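Long-range contacts in transcriptional regulator, LacI family (PDB 3H5T), which acts as an inositol-dependent transcriptional activator of the inositol phosphate synthase gene ino1, and probably regulates genes for inositol-derived cell wall components and mycothiol: residues G151-I156 against K334-E339; I192-I197 against G240-M245. All blocks are in the same frame, centred on the assembly; numbering follows the deposited sequence.

Interaction 1: G151-I156 against K334-E339; sequences GLPAVI and KMIDKE
Met335, in the last turn of helix 321-336, lays the end of its side chain against the backbone of Ala154, while its neighbour Ile336 meets the ring of Pro153. The methionine chain first runs straight out from the helix, with SD anti to CA (chi2 179°), and then bends at the sulfur, where chi3 of 83° swings CE toward the backbone of the other segment. Both ends of the C-S bond therefore rest on the same peptide oxygen: CE lies 3.4 Å from Ala154 O and SD 3.5 Å from it. The methyl also comes 3.6 Å from Ala154 N, and it approaches CB of Pro153 at 4.4 Å. Beside this, Ile336 turns its CG1 branch toward the proline, CG1 being 4.1 Å from Pro153 CB. Ala154 directs its own CB the other way, onto Val132 and Ile147, and a methyl suits this inner side of strand 154-157. Pro153, at the entry to the strand, offers an apolar ring to the helix while its backbone serves the sheet by bonding to Val132. One residue further on, the side chain of Val155 packs on Thr331 and Leu332, a turn earlier in the same helix. Met335 also touches Pro167, just before the neighbouring strand 168-171, so the end of the helix packs over the beginnings of two adjacent strands. No hydrogen bond or salt bridge crosses the contact, and the area it buries is modest, 172 Å². The attachment between these two segments thus rests mainly on van der Waals contact, with a flexible, polarisable thioether fitted to a peptide surface, whereas the directional bonds of the strand go to its neighbours in the sheet.

Interaction 2: I192-I197 against G240-M245; sequences IGILSI and GTVPIM
Ile194 pairs with Ile244 and Leu195 with Met245 in two parallel bridges, the touching parts running 29° apart end to end. Ile194 reaches to both sides of its partner: its N bonds to Pro243 O at 3.0 Å, and its O accepts from Met245 N at 3.1 Å. Met245 O then takes Ser196 N at 3.0 Å, in a bond with an angle of 149° at the hydrogen. Leu195 turns its own backbone toward Leu273 of strand 271-274 and Thr275 just after it. The side chains divide between the faces of the sheet. On one, CB of Ile194 packs 4.0 Å from Ile244 CG1; both are beta-branched, which suits extended backbone, and helix 221-235 covers Ile244 through Met229. Just before the strand, Val242 lies beside Ile194, whose CG1 meets its CG1, a branch set anti to the backbone N (chi1 -176°). On the other face, Leu195 CD2 lies 3.9 Å from Met245 CB, and both residues reach Leu262 of helix 252-265. Gly193 has no side chain, and the ring of Pro243 sits near it, with CG 4.0 Å from Gly193 CA. Ser196 OG is bonded to Thr275 OG1. Strands 192-197 and 244-247, joined through helix 221-235, form a beta-alpha-beta crossover. Backbone hydrogen bonds set the register, and apolar packing on both faces seals the pair within the core.

Interaction 1 and interaction 2 belong to different sheets of the same chain: the seven-stranded sheet that includes strand 154-157 and the five-stranded sheet centred on strand 192-197. Their centres are 39 Å apart, on opposite sides of the chain's centre, and their nearest atoms are about 15 Å from one another. In sequence, interaction 2 is nested inside the loop that interaction 1 closes, because the chain builds the second sheet before helix 321-336 returns to the first. Such passage of the chain from one lobe to the other and back is characteristic of the periplasmic-binding-protein fold, in which effectors bind in the cleft between the lobes; inositol probably does so here.

Interaction 1: G151-I156 against K334-E339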
ATOM      1  N   GLY A 151     -13.701  -5.552  20.708  1.00 23.60           N
ATOM      2  CA  GLY A 151     -14.386  -6.592  19.962  1.00 24.47           C
ATOM      3  C   GLY A 151     -14.864  -6.087  18.611  1.00 23.97           C
ATOM      4  O   GLY A 151     -15.917  -6.486  18.120  1.00 22.33           O
ATOM      5  N   LEU A 152     -14.075  -5.204  18.010  1.00 25.85           N
ATOM      6  CA  LEU A 152     -14.396  -4.617  16.707  1.00 26.43           C
ATOM      7  C   LEU A 152     -13.944  -5.536  15.571  1.00 26.39           C
ATOM      8  O   LEU A 152     -12.772  -5.897  15.488  1.00 26.96           O
ATOM      9  CB  LEU A 152     -13.703  -3.256  16.581  1.00 25.64           C
ATOM     10  CG  LEU A 152     -14.129  -2.249  15.508  1.00 25.95           C
ATOM     11  CD1 LEU A 152     -15.586  -1.853  15.710  1.00 21.91           C
ATOM     12  CD2 LEU A 152     -13.225  -1.015  15.597  1.00 23.41           C
ATOM     13  N   PRO A 153     -14.874  -5.944  14.694  1.00 27.26           N
ATOM     14  CA  PRO A 153     -14.489  -6.824  13.583  1.00 26.74           C
ATOM     15  C   PRO A 153     -13.324  -6.167  12.844  1.00 26.67           C
ATOM     16  O   PRO A 153     -13.403  -4.997  12.467  1.00 27.52           O
ATOM     17  CB  PRO A 153     -15.756  -6.876  12.728  1.00 25.85           C
ATOM     18  CG  PRO A 153     -16.851  -6.703  13.729  1.00 26.48           C
ATOM     19  CD  PRO A 153     -16.310  -5.614  14.634  1.00 26.67           C
ATOM     20  N   ALA A 154     -12.245  -6.903  12.629  1.00 25.00           N
ATOM     21  CA  ALA A 154     -11.115  -6.304  11.957  1.00 23.95           C
ATOM     22  C   ALA A 154     -10.349  -7.218  11.020  1.00 25.42           C
ATOM     23  O   ALA A 154     -10.232  -8.427  11.247  1.00 26.61           O
ATOM     24  CB  ALA A 154     -10.177  -5.724  12.983  1.00 22.56           C
ATOM     25  N   VAL A 155      -9.836  -6.614   9.957  1.00 24.66           N
ATOM     26  CA  VAL A 155      -9.034  -7.312   8.969  1.00 23.68           C
ATOM     27  C   VAL A 155      -7.703  -6.560   8.927  1.00 22.77           C
ATOM     28  O   VAL A 155      -7.667  -5.335   9.046  1.00 21.58           O
ATOM     29  CB  VAL A 155      -9.684  -7.266   7.573  1.00 24.61           C
ATOM     30  CG1 VAL A 155      -9.881  -5.818   7.137  1.00 28.10           C
ATOM     31  CG2 VAL A 155      -8.796  -7.980   6.569  1.00 26.40           C
ATOM     32  N   ILE A 156      -6.611  -7.294   8.765  1.00 21.78           N
ATOM     33  CA  ILE A 156      -5.295  -6.677   8.721  1.00 21.26           C
ATOM     34  C   ILE A 156      -4.686  -6.751   7.324  1.00 21.17           C
ATOM     35  O   ILE A 156      -4.768  -7.787   6.662  1.00 19.97           O
ATOM     36  CB  ILE A 156      -4.338  -7.380   9.721  1.00 21.28           C
ATOM     37  CG1 ILE A 156      -4.771  -7.078  11.155  1.00 18.69           C
ATOM     38  CG2 ILE A 156      -2.899  -6.939   9.482  1.00 20.62           C
ATOM     39  CD1 ILE A 156      -4.168  -8.021  12.171  1.00 16.94           C
ATOM     40  N   LYS A 334     -17.777  -8.800   4.642  1.00 23.27           N
ATOM     41  CA  LYS A 334     -18.261 -10.168   4.810  1.00 23.07           C
ATOM     42  C   LYS A 334     -18.198 -10.580   6.277  1.00 25.03           C
ATOM     43  O   LYS A 334     -19.038 -11.359   6.737  1.00 26.79           O
ATOM     44  CB  LYS A 334     -17.433 -11.157   3.998  1.00 24.61           C
ATOM     45  CG  LYS A 334     -17.820 -11.284   2.553  1.00 24.88           C
ATOM     46  CD  LYS A 334     -16.898 -12.278   1.870  1.00 30.32           C
ATOM     47  CE  LYS A 334     -17.341 -12.555   0.445  1.00 33.14           C
ATOM     48  NZ  LYS A 334     -17.503 -11.292  -0.318  1.00 35.98           N
ATOM     49  N   MET A 335     -17.199 -10.075   7.007  1.00 23.58           N
ATOM     50  CA  MET A 335     -17.051 -10.388   8.431  1.00 22.93           C
ATOM     51  C   MET A 335     -18.242  -9.810   9.198  1.00 24.29           C
ATOM     52  O   MET A 335     -18.880 -10.494   9.994  1.00 24.69           O
ATOM     53  CB  MET A 335     -15.766  -9.771   9.003  1.00 22.53           C
ATOM     54  CG  MET A 335     -14.478 -10.567   8.831  1.00 19.42           C
ATOM     55  SD  MET A 335     -13.037  -9.669   9.538  1.00 11.95           S
ATOM     56  CE  MET A 335     -13.188 -10.135  11.234  1.00 13.30           C
ATOM     57  N   ILE A 336     -18.515  -8.532   8.958  1.00 26.79           N
ATOM     58  CA  ILE A 336     -19.610  -7.828   9.610  1.00 27.60           C
ATOM     59  C   ILE A 336     -20.946  -8.463   9.228  1.00 30.09           C
ATOM     60  O   ILE A 336     -21.904  -8.428   9.998  1.00 31.36           O
ATOM     61  CB  ILE A 336     -19.601  -6.319   9.216  1.00 26.30           C
ATOM     62  CG1 ILE A 336     -18.366  -5.644   9.814  1.00 25.71           C
ATOM     63  CG2 ILE A 336     -20.871  -5.618   9.699  1.00 22.08           C
ATOM     64  CD1 ILE A 336     -18.182  -4.203   9.375  1.00 25.70           C
ATOM     65  N   ASP A 337     -21.007  -9.053   8.043  1.00 31.80           N
ATOM     66  CA  ASP A 337     -22.235  -9.686   7.589  1.00 33.60           C
ATOM     67  C   ASP A 337     -22.229 -11.183   7.931  1.00 34.34           C
ATOM     68  O   ASP A 337     -22.944 -11.976   7.315  1.00 34.23           O
ATOM     69  CB  ASP A 337     -22.390  -9.475   6.081  1.00 37.17           C
ATOM     70  CG  ASP A 337     -23.782  -9.808   5.584  1.00 41.07           C
ATOM     71  OD1 ASP A 337     -23.974  -9.876   4.349  1.00 42.71           O
ATOM     72  OD2 ASP A 337     -24.686  -9.996   6.427  1.00 42.89           O
ATOM     73  N   LYS A 338     -21.415 -11.556   8.920  1.00 34.46           N
ATOM     74  CA  LYS A 338     -21.302 -12.940   9.380  1.00 35.15           C
ATOM     75  C   LYS A 338     -20.992 -13.945   8.276  1.00 35.73           C
ATOM     76  O   LYS A 338     -21.370 -15.109   8.362  1.00 35.20           O
ATOM     77  CB  LYS A 338     -22.585 -13.371  10.101  1.00 35.79           C
ATOM     78  CG  LYS A 338     -22.928 -12.541  11.330  1.00 37.93           C
ATOM     79  CD  LYS A 338     -21.813 -12.582  12.366  1.00 39.56           C
ATOM     80  CE  LYS A 338     -22.099 -11.633  13.527  1.00 39.98           C
ATOM     81  NZ  LYS A 338     -20.940 -11.531  14.462  1.00 39.69           N
ATOM     82  N   GLU A 339     -20.309 -13.496   7.233  1.00 36.36           N
ATOM     83  CA  GLU A 339     -19.947 -14.387   6.139  1.00 36.78           C
ATOM     84  C   GLU A 339     -18.575 -14.999   6.406  1.00 34.76           C
ATOM     85  O   GLU A 339     -17.827 -14.526   7.269  1.00 35.59           O
ATOM     86  CB  GLU A 339     -19.915 -13.622   4.817  1.00 39.04           C
ATOM     87  CG  GLU A 339     -21.244 -13.525   4.102  1.00 42.41           C
ATOM     88  CD  GLU A 339     -21.581 -14.793   3.339  1.00 47.59           C
ATOM     89  OE1 GLU A 339     -20.719 -15.255   2.552  1.00 48.76           O
ATOM     90  OE2 GLU A 339     -22.706 -15.319   3.519  1.00 47.61           O
TER

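Interaction 2: I192-I197 against G240-M245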
ATOM      1  N   ILE A 192      26.616  -3.077  -2.071  1.00 35.41           N
ATOM      2  CA  ILE A 192      25.219  -2.681  -2.023  1.00 33.00           C
ATOM      3  C   ILE A 192      24.791  -2.079  -0.690  1.00 31.92           C
ATOM      4  O   ILE A 192      25.224  -2.514   0.371  1.00 32.11           O
ATOM      5  CB  ILE A 192      24.319  -3.899  -2.327  1.00 33.12           C
ATOM      6  CG1 ILE A 192      24.797  -4.576  -3.615  1.00 31.43           C
ATOM      7  CG2 ILE A 192      22.861  -3.459  -2.474  1.00 31.70           C
ATOM      8  CD1 ILE A 192      24.201  -5.943  -3.855  1.00 30.58           C
ATOM      9  N   GLY A 193      23.942  -1.060  -0.770  1.00 30.87           N
ATOM     10  CA  GLY A 193      23.414  -0.412   0.412  1.00 29.22           C
ATOM     11  C   GLY A 193      21.915  -0.667   0.414  1.00 28.32           C
ATOM     12  O   GLY A 193      21.342  -0.948  -0.638  1.00 27.35           O
ATOM     13  N   ILE A 194      21.280  -0.581   1.581  1.00 27.29           N
ATOM     14  CA  ILE A 194      19.841  -0.805   1.693  1.00 25.98           C
ATOM     15  C   ILE A 194      19.171   0.373   2.393  1.00 27.29           C
ATOM     16  O   ILE A 194      19.747   0.953   3.307  1.00 29.61           O
ATOM     17  CB  ILE A 194      19.538  -2.092   2.491  1.00 23.57           C
ATOM     18  CG1 ILE A 194      20.073  -3.313   1.732  1.00 24.96           C
ATOM     19  CG2 ILE A 194      18.047  -2.226   2.721  1.00 22.16           C
ATOM     20  CD1 ILE A 194      19.901  -4.638   2.465  1.00 22.74           C
ATOM     21  N   LEU A 195      17.968   0.730   1.950  1.00 26.38           N
ATOM     22  CA  LEU A 195      17.209   1.826   2.554  1.00 27.17           C
ATOM     23  C   LEU A 195      15.842   1.308   2.989  1.00 27.18           C
ATOM     24  O   LEU A 195      15.209   0.534   2.268  1.00 27.34           O
ATOM     25  CB  LEU A 195      17.022   2.981   1.561  1.00 26.33           C
ATOM     26  CG  LEU A 195      18.274   3.795   1.237  1.00 24.96           C
ATOM     27  CD1 LEU A 195      17.958   4.878   0.221  1.00 24.72           C
ATOM     28  CD2 LEU A 195      18.804   4.407   2.511  1.00 24.67           C
ATOM     29  N   SER A 196      15.386   1.744   4.160  1.00 25.48           N
ATOM     30  CA  SER A 196      14.098   1.310   4.694  1.00 22.59           C
ATOM     31  C   SER A 196      13.332   2.416   5.375  1.00 20.20           C
ATOM     32  O   SER A 196      13.893   3.464   5.717  1.00 19.59           O
ATOM     33  CB  SER A 196      14.296   0.198   5.728  1.00 24.43           C
ATOM     34  OG  SER A 196      14.594  -1.038   5.107  1.00 32.48           O
ATOM     35  N   ILE A 197      12.041   2.177   5.578  1.00 17.92           N
ATOM     36  CA  ILE A 197      11.219   3.131   6.307  1.00 18.35           C
ATOM     37  C   ILE A 197      11.072   2.560   7.726  1.00 17.28           C
ATOM     38  O   ILE A 197      11.749   1.589   8.062  1.00 18.72           O
ATOM     39  CB  ILE A 197       9.845   3.383   5.610  1.00 19.30           C
ATOM     40  CG1 ILE A 197       9.145   2.074   5.249  1.00 16.78           C
ATOM     41  CG2 ILE A 197      10.063   4.210   4.348  1.00 18.92           C
ATOM     42  CD1 ILE A 197       7.742   2.293   4.742  1.00 15.37           C
ATOM     43  N   GLY A 240      27.669  -7.928   7.331  1.00 43.33           N
ATOM     44  CA  GLY A 240      28.229  -6.798   8.053  1.00 40.78           C
ATOM     45  C   GLY A 240      28.771  -5.691   7.164  1.00 40.94           C
ATOM     46  O   GLY A 240      28.987  -4.573   7.636  1.00 40.37           O
ATOM     47  N   THR A 241      28.987  -5.990   5.885  1.00 39.47           N
ATOM     48  CA  THR A 241      29.516  -5.004   4.942  1.00 40.33           C
ATOM     49  C   THR A 241      28.434  -4.177   4.241  1.00 39.77           C
ATOM     50  O   THR A 241      28.732  -3.154   3.616  1.00 40.08           O
ATOM     51  CB  THR A 241      30.350  -5.678   3.836  1.00 42.33           C
ATOM     52  OG1 THR A 241      29.494  -6.501   3.031  1.00 43.82           O
ATOM     53  CG2 THR A 241      31.456  -6.537   4.440  1.00 43.89           C
ATOM     54  N   VAL A 242      27.185  -4.623   4.336  1.00 37.29           N
ATOM     55  CA  VAL A 242      26.078  -3.930   3.690  1.00 34.53           C
ATOM     56  C   VAL A 242      25.386  -2.928   4.612  1.00 32.12           C
ATOM     57  O   VAL A 242      24.592  -3.301   5.471  1.00 31.92           O
ATOM     58  CB  VAL A 242      25.020  -4.935   3.173  1.00 35.35           C
ATOM     59  CG1 VAL A 242      23.926  -4.191   2.417  1.00 35.85           C
ATOM     60  CG2 VAL A 242      25.677  -5.972   2.279  1.00 33.03           C
ATOM     61  N   PRO A 243      25.668  -1.633   4.427  1.00 30.10           N
ATOM     62  CA  PRO A 243      25.064  -0.583   5.251  1.00 29.81           C
ATOM     63  C   PRO A 243      23.544  -0.501   5.077  1.00 30.32           C
ATOM     64  O   PRO A 243      23.024  -0.692   3.977  1.00 30.51           O
ATOM     65  CB  PRO A 243      25.779   0.673   4.772  1.00 29.93           C
ATOM     66  CG  PRO A 243      26.015   0.379   3.325  1.00 29.31           C
ATOM     67  CD  PRO A 243      26.484  -1.052   3.347  1.00 28.25           C
ATOM     68  N   ILE A 244      22.845  -0.212   6.170  1.00 30.33           N
ATOM     69  CA  ILE A 244      21.390  -0.117   6.165  1.00 29.54           C
ATOM     70  C   ILE A 244      20.903   1.149   6.866  1.00 28.63           C
ATOM     71  O   ILE A 244      21.058   1.287   8.074  1.00 30.10           O
ATOM     72  CB  ILE A 244      20.767  -1.347   6.872  1.00 30.43           C
ATOM     73  CG1 ILE A 244      21.124  -2.620   6.099  1.00 31.62           C
ATOM     74  CG2 ILE A 244      19.253  -1.187   6.985  1.00 30.90           C
ATOM     75  CD1 ILE A 244      20.731  -3.898   6.803  1.00 32.72           C
ATOM     76  N   MET A 245      20.315   2.073   6.112  1.00 26.69           N
ATOM     77  CA  MET A 245      19.802   3.299   6.709  1.00 25.09           C
ATOM     78  C   MET A 245      18.279   3.373   6.641  1.00 24.52           C
ATOM     79  O   MET A 245      17.650   2.761   5.778  1.00 24.15           O
ATOM     80  CB  MET A 245      20.429   4.528   6.044  1.00 22.84           C
ATOM     81  CG  MET A 245      21.928   4.657   6.324  1.00 19.91           C
ATOM     82  SD  MET A 245      22.493   6.353   6.402  1.00 11.51           S
ATOM     83  CE  MET A 245      24.171   6.087   6.921  1.00 15.17           C
TER